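Local coordinates for nucleoporin NUP82 (Chaetomium thermophilum, PDB 5CWW), which probably serves as a structural component of the nuclear pore complex and docking site for transport factors, represented here by its N-terminal beta-propeller domain, at residues B[122-127]-B[178-183]; B[327-332]-B[361-366]; B[481-486]-B[506-511]; B[528-531]-B[536-539]. One frame throughout, in Å; residues are numbered along the deposited sequence.

Contact 1 (B[122-127]-B[178-183])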
loop_
_atom_site.group_PDB
_atom_site.type_symbol
_atom_site.label_atom_id
_atom_site.label_comp_id
_atom_site.label_asym_id
_atom_site.label_seq_id
_atom_site.Cartn_x
_atom_site.Cartn_y
_atom_site.Cartn_z
ATOM N N MET B 122 7.388 -11.869 6.935
ATOM C CA MET B 122 7.361 -12.422 8.281
ATOM C C MET B 122 6.313 -11.711 9.125
ATOM O O MET B 122 6.156 -10.496 9.030
ATOM C CB MET B 122 8.741 -12.286 8.934
ATOM C CG MET B 122 8.892 -13.026 10.255
ATOM S SD MET B 122 8.753 -14.818 10.102
ATOM C CE MET B 122 10.164 -15.192 9.062
ATOM N N SER B 123 5.614 -12.468 9.964
ATOM C CA SER B 123 4.613 -11.889 10.854
ATOM C C SER B 123 5.311 -11.291 12.074
ATOM O O SER B 123 6.478 -11.587 12.320
ATOM C CB SER B 123 3.588 -12.946 11.269
ATOM O OG SER B 123 4.162 -13.910 12.129
ATOM N N PRO B 124 4.602 -10.446 12.842
ATOM C CA PRO B 124 5.205 -9.751 13.989
ATOM C C PRO B 124 5.849 -10.684 15.015
ATOM O O PRO B 124 6.980 -10.438 15.431
ATOM C CB PRO B 124 4.019 -9.006 14.609
ATOM C CG PRO B 124 3.080 -8.796 13.478
ATOM C CD PRO B 124 3.210 -10.019 12.619
ATOM N N ASN B 125 5.139 -11.735 15.412
ATOM C CA ASN B 125 5.662 -12.683 16.390
ATOM C C ASN B 125 6.449 -13.814 15.731
ATOM O O ASN B 125 6.885 -14.750 16.399
ATOM C CB ASN B 125 4.518 -13.250 17.229
ATOM C CG ASN B 125 3.818 -12.182 18.046
ATOM O OD1 ASN B 125 4.445 -11.227 18.507
ATOM N ND2 ASN B 125 2.510 -12.330 18.221
ATOM N N GLN B 126 6.617 -13.716 14.414
ATOM C CA GLN B 126 7.524 -14.586 13.669
ATOM C C GLN B 126 7.123 -16.059 13.732
ATOM O O GLN B 126 7.981 -16.941 13.730
ATOM C CB GLN B 126 8.955 -14.412 14.192
ATOM C CG GLN B 126 9.445 -12.971 14.157
ATOM C CD GLN B 126 10.849 -12.809 14.704
ATOM O OE1 GLN B 126 11.258 -13.515 15.628
ATOM N NE2 GLN B 126 11.599 -11.872 14.135
ATOM N N ASP B 127 5.818 -16.315 13.778
ATOM C CA ASP B 127 5.297 -17.679 13.753
ATOM C C ASP B 127 4.605 -17.983 12.422
ATOM O O ASP B 127 4.536 -19.140 12.008
ATOM C CB ASP B 127 4.329 -17.906 14.919
ATOM C CG ASP B 127 3.301 -16.798 15.053
ATOM O OD1 ASP B 127 3.457 -15.746 14.393
ATOM O OD2 ASP B 127 2.340 -16.975 15.828
ATOM N N ALA B 178 1.433 -7.390 1.026
ATOM C CA ALA B 178 0.903 -8.110 2.167
ATOM C C ALA B 178 1.632 -7.617 3.401
ATOM O O ALA B 178 2.847 -7.787 3.516
ATOM C CB ALA B 178 1.078 -9.610 1.995
ATOM N N VAL B 179 0.897 -6.986 4.310
ATOM C CA VAL B 179 1.488 -6.427 5.517
ATOM C C VAL B 179 0.646 -6.792 6.725
ATOM O O VAL B 179 -0.580 -6.714 6.691
ATOM C CB VAL B 179 1.632 -4.890 5.426
ATOM C CG1 VAL B 179 2.675 -4.517 4.385
ATOM C CG2 VAL B 179 0.293 -4.234 5.101
ATOM N N TRP B 180 1.315 -7.210 7.792
ATOM C CA TRP B 180 0.632 -7.622 9.007
ATOM C C TRP B 180 0.217 -6.381 9.785
ATOM O O TRP B 180 0.961 -5.403 9.845
ATOM C CB TRP B 180 1.535 -8.528 9.848
ATOM C CG TRP B 180 1.919 -9.792 9.127
ATOM C CD1 TRP B 180 2.992 -9.971 8.298
ATOM C CD2 TRP B 180 1.223 -11.045 9.156
ATOM N NE1 TRP B 180 3.008 -11.259 7.816
ATOM C CE2 TRP B 180 1.934 -11.938 8.328
ATOM C CE3 TRP B 180 0.071 -11.499 9.804
ATOM C CZ2 TRP B 180 1.529 -13.258 8.133
ATOM C CZ3 TRP B 180 -0.330 -12.811 9.608
ATOM C CH2 TRP B 180 0.397 -13.674 8.779
ATOM N N HIS B 181 -0.975 -6.412 10.371
ATOM C CA HIS B 181 -1.470 -5.247 11.092
ATOM C C HIS B 181 -0.708 -5.080 12.410
ATOM O O HIS B 181 -0.612 -6.028 13.185
ATOM C CB HIS B 181 -2.970 -5.361 11.360
ATOM C CG HIS B 181 -3.626 -4.045 11.641
ATOM N ND1 HIS B 181 -3.338 -3.295 12.760
ATOM C CD2 HIS B 181 -4.537 -3.334 10.936
ATOM C CE1 HIS B 181 -4.053 -2.184 12.739
ATOM N NE2 HIS B 181 -4.790 -2.184 11.644
ATOM N N PRO B 182 -0.154 -3.880 12.664
ATOM C CA PRO B 182 0.625 -3.641 13.887
ATOM C C PRO B 182 -0.140 -3.944 15.175
ATOM O O PRO B 182 0.478 -4.210 16.206
ATOM C CB PRO B 182 0.953 -2.144 13.810
ATOM C CG PRO B 182 0.848 -1.792 12.384
ATOM C CD PRO B 182 -0.189 -2.690 11.795
ATOM N N LEU B 183 -1.468 -3.890 15.111
ATOM C CA LEU B 183 -2.308 -4.034 16.295
ATOM C C LEU B 183 -3.127 -5.322 16.262
ATOM O O LEU B 183 -4.021 -5.516 17.083
ATOM C CB LEU B 183 -3.244 -2.831 16.422
ATOM C CG LEU B 183 -2.567 -1.458 16.409
ATOM C CD1 LEU B 183 -3.610 -0.355 16.515
ATOM C CD2 LEU B 183 -1.540 -1.338 17.523
#
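The indole of Trp-180 lies flat against Ser-123, and the main interaction is CH-pi. Ser-123 CA stands 3.5 Å from the centroid of the five-membered ring of Trp-180, 10° off its normal, while Ser-123 CB sits over the centre of the indole, 3.5 Å from Trp-180 CE2. A residue as small as serine suits this place, because backbone and CB can both reach the ring. Apolar packing adds to it: Pro-124 CD meets Trp-180 CB at 3.6 Å, the two side chains crossing at about a right angle. With CG beside the backbone N (chi1 -61°), the tryptophan ring is carried across to the turn.

Trp-180 ends strand 175-180, first of its propeller blade, and the opposing turn joins strands 119-122 and 128-132 of the preceding blade, so the contact joins neighbouring blades.

Polar bonds shape the turn itself, a type I beta turn closed by Gln-126 N to Ser-123 O at 3.0 Å. Ser-123 OG is hydrogen-bonded to Phe-128 O and takes a weak bond from Asp-127 N, while Trp-180 NE1 bonds Val-121 O, which satisfies the one polar atom of a buried indole. A leucine in place of Trp-180 would probably leave Val-121 O without its donor and open a gap under Ser-123.

Contact 2 (B[327-332]-B[361-366])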
loop_
_atom_site.group_PDB
_atom_site.type_symbol
_atom_site.label_atom_id
_atom_site.label_comp_id
_atom_site.label_asym_id
_atom_site.label_seq_id
_atom_site.Cartn_x
_atom_site.Cartn_y
_atom_site.Cartn_z
ATOM N N ALA B 327 -14.120 16.165 14.618
ATOM C CA ALA B 327 -13.973 16.037 16.062
ATOM C C ALA B 327 -15.094 15.173 16.629
ATOM O O ALA B 327 -14.862 14.324 17.488
ATOM C CB ALA B 327 -13.969 17.409 16.721
ATOM N N GLN B 328 -16.309 15.395 16.137
ATOM C CA GLN B 328 -17.466 14.602 16.543
ATOM C C GLN B 328 -17.293 13.117 16.227
ATOM O O GLN B 328 -17.533 12.262 17.080
ATOM C CB GLN B 328 -18.732 15.126 15.861
ATOM C CG GLN B 328 -19.470 16.179 16.666
ATOM C CD GLN B 328 -20.072 15.617 17.938
ATOM O OE1 GLN B 328 -20.095 14.403 18.145
ATOM N NE2 GLN B 328 -20.562 16.500 18.802
ATOM N N GLN B 329 -16.881 12.818 15.000
ATOM C CA GLN B 329 -16.723 11.439 14.562
ATOM C C GLN B 329 -15.664 10.712 15.388
ATOM O O GLN B 329 -15.846 9.554 15.762
ATOM C CB GLN B 329 -16.365 11.389 13.076
ATOM C CG GLN B 329 -17.541 11.682 12.155
ATOM C CD GLN B 329 -17.158 11.664 10.687
ATOM O OE1 GLN B 329 -15.995 11.860 10.333
ATOM N NE2 GLN B 329 -18.135 11.416 9.825
ATOM N N GLN B 330 -14.565 11.400 15.678
ATOM C CA GLN B 330 -13.494 10.823 16.483
ATOM C C GLN B 330 -13.951 10.569 17.914
ATOM O O GLN B 330 -13.572 9.574 18.527
ATOM C CB GLN B 330 -12.273 11.742 16.491
ATOM C CG GLN B 330 -11.487 11.746 15.193
ATOM C CD GLN B 330 -10.185 12.516 15.309
ATOM O OE1 GLN B 330 -9.847 13.027 16.377
ATOM N NE2 GLN B 330 -9.444 12.602 14.211
ATOM N N LEU B 331 -14.761 11.478 18.445
ATOM C CA LEU B 331 -15.289 11.325 19.793
ATOM C C LEU B 331 -16.268 10.156 19.857
ATOM O O LEU B 331 -16.324 9.429 20.849
ATOM C CB LEU B 331 -15.971 12.616 20.249
ATOM C CG LEU B 331 -16.636 12.582 21.626
ATOM C CD1 LEU B 331 -15.650 12.141 22.697
ATOM C CD2 LEU B 331 -17.217 13.946 21.962
ATOM N N GLU B 332 -17.036 9.980 18.787
ATOM C CA GLU B 332 -17.980 8.875 18.694
ATOM C C GLU B 332 -17.229 7.546 18.630
ATOM O O GLU B 332 -17.597 6.574 19.291
ATOM C CB GLU B 332 -18.876 9.050 17.469
ATOM C CG GLU B 332 -20.014 8.052 17.376
ATOM C CD GLU B 332 -20.971 8.366 16.242
ATOM O OE1 GLU B 332 -20.753 9.378 15.541
ATOM O OE2 GLU B 332 -21.940 7.601 16.053
ATOM N N SER B 361 -17.962 0.288 15.971
ATOM C CA SER B 361 -18.861 0.165 14.831
ATOM C C SER B 361 -19.270 1.540 14.320
ATOM O O SER B 361 -19.622 1.692 13.152
ATOM C CB SER B 361 -20.100 -0.648 15.207
ATOM O OG SER B 361 -19.757 -2.003 15.445
ATOM N N ARG B 362 -19.227 2.532 15.203
ATOM C CA ARG B 362 -19.529 3.913 14.828
ATOM C C ARG B 362 -18.233 4.717 14.747
ATOM O O ARG B 362 -17.281 4.421 15.467
ATOM C CB ARG B 362 -20.483 4.550 15.837
ATOM C CG ARG B 362 -21.703 3.707 16.160
ATOM C CD ARG B 362 -22.510 4.318 17.291
ATOM N NE ARG B 362 -23.520 3.395 17.803
ATOM C CZ ARG B 362 -24.345 3.670 18.808
ATOM N NH1 ARG B 362 -24.287 4.845 19.420
ATOM N NH2 ARG B 362 -25.230 2.767 19.205
ATOM N N PRO B 363 -18.184 5.741 13.873
ATOM C CA PRO B 363 -19.236 6.173 12.945
ATOM C C PRO B 363 -19.452 5.179 11.807
ATOM O O PRO B 363 -20.529 5.153 11.212
ATOM C CB PRO B 363 -18.706 7.509 12.399
ATOM C CG PRO B 363 -17.596 7.910 13.309
ATOM C CD PRO B 363 -17.018 6.639 13.826
ATOM N N GLY B 364 -18.434 4.372 11.519
ATOM C CA GLY B 364 -18.524 3.356 10.486
ATOM C C GLY B 364 -17.274 2.499 10.453
ATOM O O GLY B 364 -16.264 2.849 11.062
ATOM N N LEU B 365 -17.333 1.379 9.741
ATOM C CA LEU B 365 -16.206 0.452 9.687
ATOM C C LEU B 365 -15.134 0.923 8.713
ATOM O O LEU B 365 -13.944 0.676 8.916
ATOM C CB LEU B 365 -16.677 -0.947 9.287
ATOM C CG LEU B 365 -17.757 -1.602 10.150
ATOM C CD1 LEU B 365 -17.918 -3.064 9.747
ATOM C CD2 LEU B 365 -17.449 -1.486 11.635
ATOM N N VAL B 366 -15.564 1.602 7.654
ATOM C CA VAL B 366 -14.661 2.021 6.592
ATOM C C VAL B 366 -14.327 3.504 6.739
ATOM O O VAL B 366 -15.211 4.350 6.632
ATOM C CB VAL B 366 -15.274 1.758 5.204
ATOM C CG1 VAL B 366 -14.295 2.124 4.095
ATOM C CG2 VAL B 366 -15.692 0.296 5.086
#
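Pro-363 lays the CG corner of its ring against Gln-329, touching the helix backbone and the root of the side chain together: Pro-363 CG is 3.4 Å from Gln-329 O and 3.7 Å from Gln-329 CB. The proline follows a cis peptide bond, and its compact ring fits closely beside the helix. The glutamine stem is fully apolar where it touches, while its amide reaches onward to bond Leu-451 O; Trp-450 also packs on Pro-363.

Helix 321-338 and the loop after strand 354-358 both belong to a long, partly helical insertion between strands 281-284 and 369-370, the last two strands of one propeller blade, and this contact holds the returning loop against the helix.

One turn further on, Glu-332 crosses Arg-362 at about a right angle. An extended chain, with CG anti to the backbone N (chi1 -172°), brings Glu-332 OE2 to 3.4 Å from Arg-362 CB and 3.6 Å from Arg-362 CD. The carboxylate therefore meets the aliphatic stem, and its plane stands 80° from that of the guanidinium. Opposite charges still lie near, Glu-332 OE2 being 4.8 Å from Arg-362 NE, so a weak long-range attraction is likely; Arg-362 NE also has a long, weak ion pair with Glu-336.

Contact 3 (B[481-486]-B[506-511])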
loop_
_atom_site.group_PDB
_atom_site.type_symbol
_atom_site.label_atom_id
_atom_site.label_comp_id
_atom_site.label_asym_id
_atom_site.label_seq_id
_atom_site.Cartn_x
_atom_site.Cartn_y
_atom_site.Cartn_z
ATOM N N PRO B 481 21.792 7.930 -14.212
ATOM C CA PRO B 481 20.914 7.800 -15.382
ATOM C C PRO B 481 21.122 6.496 -16.151
ATOM O O PRO B 481 20.159 5.908 -16.641
ATOM C CB PRO B 481 21.302 9.004 -16.242
ATOM C CG PRO B 481 21.791 10.015 -15.268
ATOM C CD PRO B 481 22.473 9.237 -14.180
ATOM N N ALA B 482 22.372 6.050 -16.238
ATOM C CA ALA B 482 22.710 4.835 -16.971
ATOM C C ALA B 482 22.230 3.578 -16.247
ATOM O O ALA B 482 22.137 2.507 -16.845
ATOM C CB ALA B 482 24.211 4.766 -17.201
ATOM N N GLU B 483 21.926 3.716 -14.959
ATOM C CA GLU B 483 21.514 2.581 -14.139
ATOM C C GLU B 483 19.999 2.397 -14.127
ATOM O O GLU B 483 19.497 1.347 -13.726
ATOM C CB GLU B 483 22.023 2.752 -12.707
ATOM C CG GLU B 483 23.536 2.744 -12.591
ATOM C CD GLU B 483 24.009 2.932 -11.167
ATOM O OE1 GLU B 483 23.611 3.930 -10.531
ATOM O OE2 GLU B 483 24.774 2.074 -10.676
ATOM N N VAL B 484 19.276 3.421 -14.568
ATOM C CA VAL B 484 17.819 3.391 -14.557
ATOM C C VAL B 484 17.272 2.454 -15.628
ATOM O O VAL B 484 17.550 2.625 -16.815
ATOM C CB VAL B 484 17.224 4.799 -14.778
ATOM C CG1 VAL B 484 15.700 4.757 -14.735
ATOM C CG2 VAL B 484 17.758 5.771 -13.740
ATOM N N THR B 485 16.497 1.462 -15.196
ATOM C CA THR B 485 15.787 0.576 -16.114
ATOM C C THR B 485 14.339 1.051 -16.224
ATOM O O THR B 485 13.752 1.477 -15.230
ATOM C CB THR B 485 15.826 -0.893 -15.647
ATOM O OG1 THR B 485 15.185 -1.014 -14.372
ATOM C CG2 THR B 485 17.262 -1.384 -15.538
ATOM N N PRO B 486 13.756 0.979 -17.433
ATOM C CA PRO B 486 12.433 1.575 -17.669
ATOM C C PRO B 486 11.315 0.922 -16.857
ATOM O O PRO B 486 10.329 1.586 -16.534
ATOM C CB PRO B 486 12.214 1.351 -19.170
ATOM C CG PRO B 486 13.040 0.159 -19.500
ATOM C CD PRO B 486 14.245 0.237 -18.608
ATOM N N HIS B 506 17.850 -2.379 -5.707
ATOM C CA HIS B 506 17.563 -2.254 -7.129
ATOM C C HIS B 506 18.565 -3.145 -7.857
ATOM O O HIS B 506 19.653 -3.388 -7.332
ATOM C CB HIS B 506 17.677 -0.789 -7.569
ATOM C CG HIS B 506 17.253 -0.534 -8.981
ATOM N ND1 HIS B 506 18.127 -0.596 -10.045
ATOM C CD2 HIS B 506 16.049 -0.200 -9.504
ATOM C CE1 HIS B 506 17.479 -0.322 -11.163
ATOM N NE2 HIS B 506 16.217 -0.077 -10.862
ATOM N N PRO B 507 18.212 -3.655 -9.049
ATOM C CA PRO B 507 19.182 -4.496 -9.764
ATOM C C PRO B 507 20.543 -3.824 -9.976
ATOM O O PRO B 507 21.545 -4.517 -10.148
ATOM C CB PRO B 507 18.488 -4.759 -11.101
ATOM C CG PRO B 507 17.035 -4.719 -10.770
ATOM C CD PRO B 507 16.890 -3.671 -9.702
ATOM N N ALA B 508 20.573 -2.496 -9.950
ATOM C CA ALA B 508 21.814 -1.755 -10.139
ATOM C C ALA B 508 22.679 -1.795 -8.883
ATOM O O ALA B 508 23.906 -1.762 -8.967
ATOM C CB ALA B 508 21.514 -0.316 -10.527
ATOM N N GLY B 509 22.037 -1.865 -7.720
ATOM C CA GLY B 509 22.761 -1.929 -6.461
ATOM C C GLY B 509 21.905 -1.625 -5.244
ATOM O O GLY B 509 20.690 -1.455 -5.351
ATOM N N ILE B 510 22.555 -1.563 -4.083
ATOM C CA ILE B 510 21.880 -1.307 -2.814
ATOM C C ILE B 510 22.401 -0.013 -2.191
ATOM O O ILE B 510 23.596 0.276 -2.255
ATOM C CB ILE B 510 22.080 -2.472 -1.820
ATOM C CG1 ILE B 510 21.637 -3.793 -2.458
ATOM C CG2 ILE B 510 21.304 -2.213 -0.529
ATOM C CD1 ILE B 510 21.948 -5.025 -1.628
ATOM N N THR B 511 21.497 0.750 -1.581
ATOM C CA THR B 511 21.840 2.026 -0.960
ATOM C C THR B 511 21.335 2.122 0.475
ATOM O O THR B 511 20.186 1.797 0.761
ATOM C CB THR B 511 21.265 3.211 -1.764
ATOM O OG1 THR B 511 21.780 3.178 -3.100
ATOM C CG2 THR B 511 21.635 4.546 -1.120
HETATM O O HOH W 1 14.666 1.571 -12.670
#
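The backbones come nearest where Glu-483 CA and Ala-508 CA lie 5.9 Å apart, the loop 481-486 passing the type I beta turn His-506 to Gly-509. At that point two CB atoms meet, Glu-483 CB and Ala-508 CB at 3.8 Å, and the small methyl of alanine leaves room for the glutamate chain to run on to its salt bridge with Arg-551.

The turn is the two-residue loop of the beta-hairpin formed by strands 501-506 and 509-514, the middle strands of a four-stranded propeller blade. The loop against it leads into the blade's first strand, 491-494. Elsewhere in that loop, Ala-482 N is hydrogen-bonded to an acidic side chain of another protein chain.

His-506 uses both ring nitrogens, one within the hairpin and one toward the loop. Its CG stands anti to the backbone N (chi1 -174°), and ND1 accepts from Ala-508 N at 3.1 Å, the donor tilted 25° out of the ring plane. Toward the loop, His-506 NE2 is 2.9 Å from a water that donates to Thr-485 O at 2.7 Å. Replacing His-506 with a phenylalanine would probably leave this water without its partner on the hairpin and Ala-508 N without its side-chain acceptor.

Contact 4 (B[528-531]-B[536-539])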
loop_
_atom_site.group_PDB
_atom_site.type_symbol
_atom_site.label_atom_id
_atom_site.label_comp_id
_atom_site.label_asym_id
_atom_site.label_seq_id
_atom_site.Cartn_x
_atom_site.Cartn_y
_atom_site.Cartn_z
ATOM N N SER B 528 11.593 22.746 21.948
ATOM C CA SER B 528 12.451 23.821 22.447
ATOM C C SER B 528 11.827 24.582 23.609
ATOM O O SER B 528 10.645 24.921 23.587
ATOM C CB SER B 528 12.786 24.804 21.325
ATOM O OG SER B 528 13.653 25.827 21.794
ATOM N N ASP B 529 12.646 24.835 24.625
ATOM C CA ASP B 529 12.240 25.577 25.810
ATOM C C ASP B 529 12.545 27.077 25.652
ATOM O O ASP B 529 12.265 27.879 26.545
ATOM C CB ASP B 529 12.954 25.002 27.038
ATOM C CG ASP B 529 12.418 25.547 28.345
ATOM O OD1 ASP B 529 11.212 25.865 28.416
ATOM O OD2 ASP B 529 13.206 25.649 29.308
ATOM N N SER B 530 13.114 27.449 24.507
ATOM C CA SER B 530 13.607 28.810 24.288
ATOM C C SER B 530 12.496 29.766 23.857
ATOM O O SER B 530 11.686 29.438 22.992
ATOM C CB SER B 530 14.719 28.804 23.236
ATOM O OG SER B 530 15.080 30.121 22.859
ATOM N N GLU B 531 12.472 30.952 24.459
ATOM C CA GLU B 531 11.478 31.967 24.122
ATOM C C GLU B 531 11.567 32.412 22.666
ATOM O O GLU B 531 10.545 32.627 22.016
ATOM C CB GLU B 531 11.629 33.191 25.024
ATOM C CG GLU B 531 10.887 33.100 26.349
ATOM C CD GLU B 531 10.829 34.435 27.074
ATOM O OE1 GLU B 531 10.883 35.478 26.398
ATOM O OE2 GLU B 531 10.730 34.443 28.318
ATOM N N PHE B 536 15.364 31.550 13.314
ATOM C CA PHE B 536 16.801 31.523 13.090
ATOM C C PHE B 536 17.320 30.088 13.083
ATOM O O PHE B 536 18.038 29.686 12.171
ATOM C CB PHE B 536 17.526 32.340 14.162
ATOM C CG PHE B 536 19.020 32.247 14.085
ATOM C CD1 PHE B 536 19.732 33.044 13.202
ATOM C CD2 PHE B 536 19.714 31.361 14.892
ATOM C CE1 PHE B 536 21.109 32.960 13.128
ATOM C CE2 PHE B 536 21.093 31.272 14.822
ATOM C CZ PHE B 536 21.791 32.074 13.938
ATOM N N ARG B 537 16.953 29.321 14.105
ATOM C CA ARG B 537 17.435 27.949 14.243
ATOM C C ARG B 537 16.844 27.014 13.186
ATOM O O ARG B 537 17.514 26.085 12.736
ATOM C CB ARG B 537 17.130 27.421 15.649
ATOM C CG ARG B 537 17.944 28.113 16.741
ATOM C CD ARG B 537 17.761 27.450 18.099
ATOM N NE ARG B 537 16.371 27.491 18.545
ATOM C CZ ARG B 537 15.823 28.499 19.217
ATOM N NH1 ARG B 537 16.540 29.571 19.530
ATOM N NH2 ARG B 537 14.547 28.438 19.572
ATOM N N ILE B 538 15.597 27.252 12.790
ATOM C CA ILE B 538 14.969 26.442 11.747
ATOM C C ILE B 538 15.659 26.666 10.404
ATOM O O ILE B 538 15.787 25.742 9.601
ATOM C CB ILE B 538 13.457 26.751 11.610
ATOM C CG1 ILE B 538 12.688 26.227 12.829
ATOM C CG2 ILE B 538 12.872 26.128 10.341
ATOM C CD1 ILE B 538 12.661 24.705 12.966
ATOM N N ASP B 539 16.099 27.896 10.163
ATOM C CA ASP B 539 16.743 28.235 8.902
ATOM C C ASP B 539 18.035 27.443 8.732
ATOM O O ASP B 539 18.357 26.997 7.633
ATOM C CB ASP B 539 17.026 29.733 8.828
ATOM C CG ASP B 539 17.776 30.120 7.574
ATOM O OD1 ASP B 539 17.125 30.275 6.518
ATOM O OD2 ASP B 539 19.015 30.269 7.641
#
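The closest part of this small contact is the end of Arg-537, set against two serines of the preceding loop. Arg-537 NH2 lies 3.5 Å from Ser-528 OG and 3.7 Å from Ser-530 CB, while Ser-530 OG is 3.7 Å from Arg-537 NH1. These are packing distances rather than hydrogen bonds. The guanidinium finds its real partners elsewhere: NE makes a salt bridge to Glu-525, and NH1 bonds Ala-532 O. Its chain bends at chi3 (-61°) to bring the guanidinium beside the two serines.

Ser-528 OG is itself engaged, accepting from Ser-530 N at 3.2 Å with an angle of 162°. This is an ST turn, and both serines have their CB directed toward helix 534-543; a short hydroxyl side chain suits the turn because OG can reach the backbone N two residues on. Ser-530 OG bonds Ala-532 O.

The other side is loose. Asp-529 and Glu-531 point away from the helix and are exposed, and Ser-530 is poorly ordered. Basic side chains of another protein chain bond Ser-528 O and Ser-530 O. With a salt bridge to Glu-525 and a hydrogen bond to Ala-532 O, the guanidinium has partners beyond the serines, which are probably only its polar neighbours.

The four contacts follow one another along the chain without touching. Contact 1 lies nearest the middle, its centre about 10 Å from that of the chain, and joins two propeller blades; the other three sit further out, at about 25, 22 and 34 Å. Contacts 2 and 3 fall on opposite sides of the chain's centre, 45 Å apart between centres. Contact 2 belongs to a helical insertion within one blade, whereas contacts 3 and 4 share another: 506-511 holds the turn of its central hairpin, and the helices around contact 4 are inserted before strand 548-554. Those two, about 24 Å apart at their nearest atoms, both have residues touching other protein chains, consistent with a scaffold role.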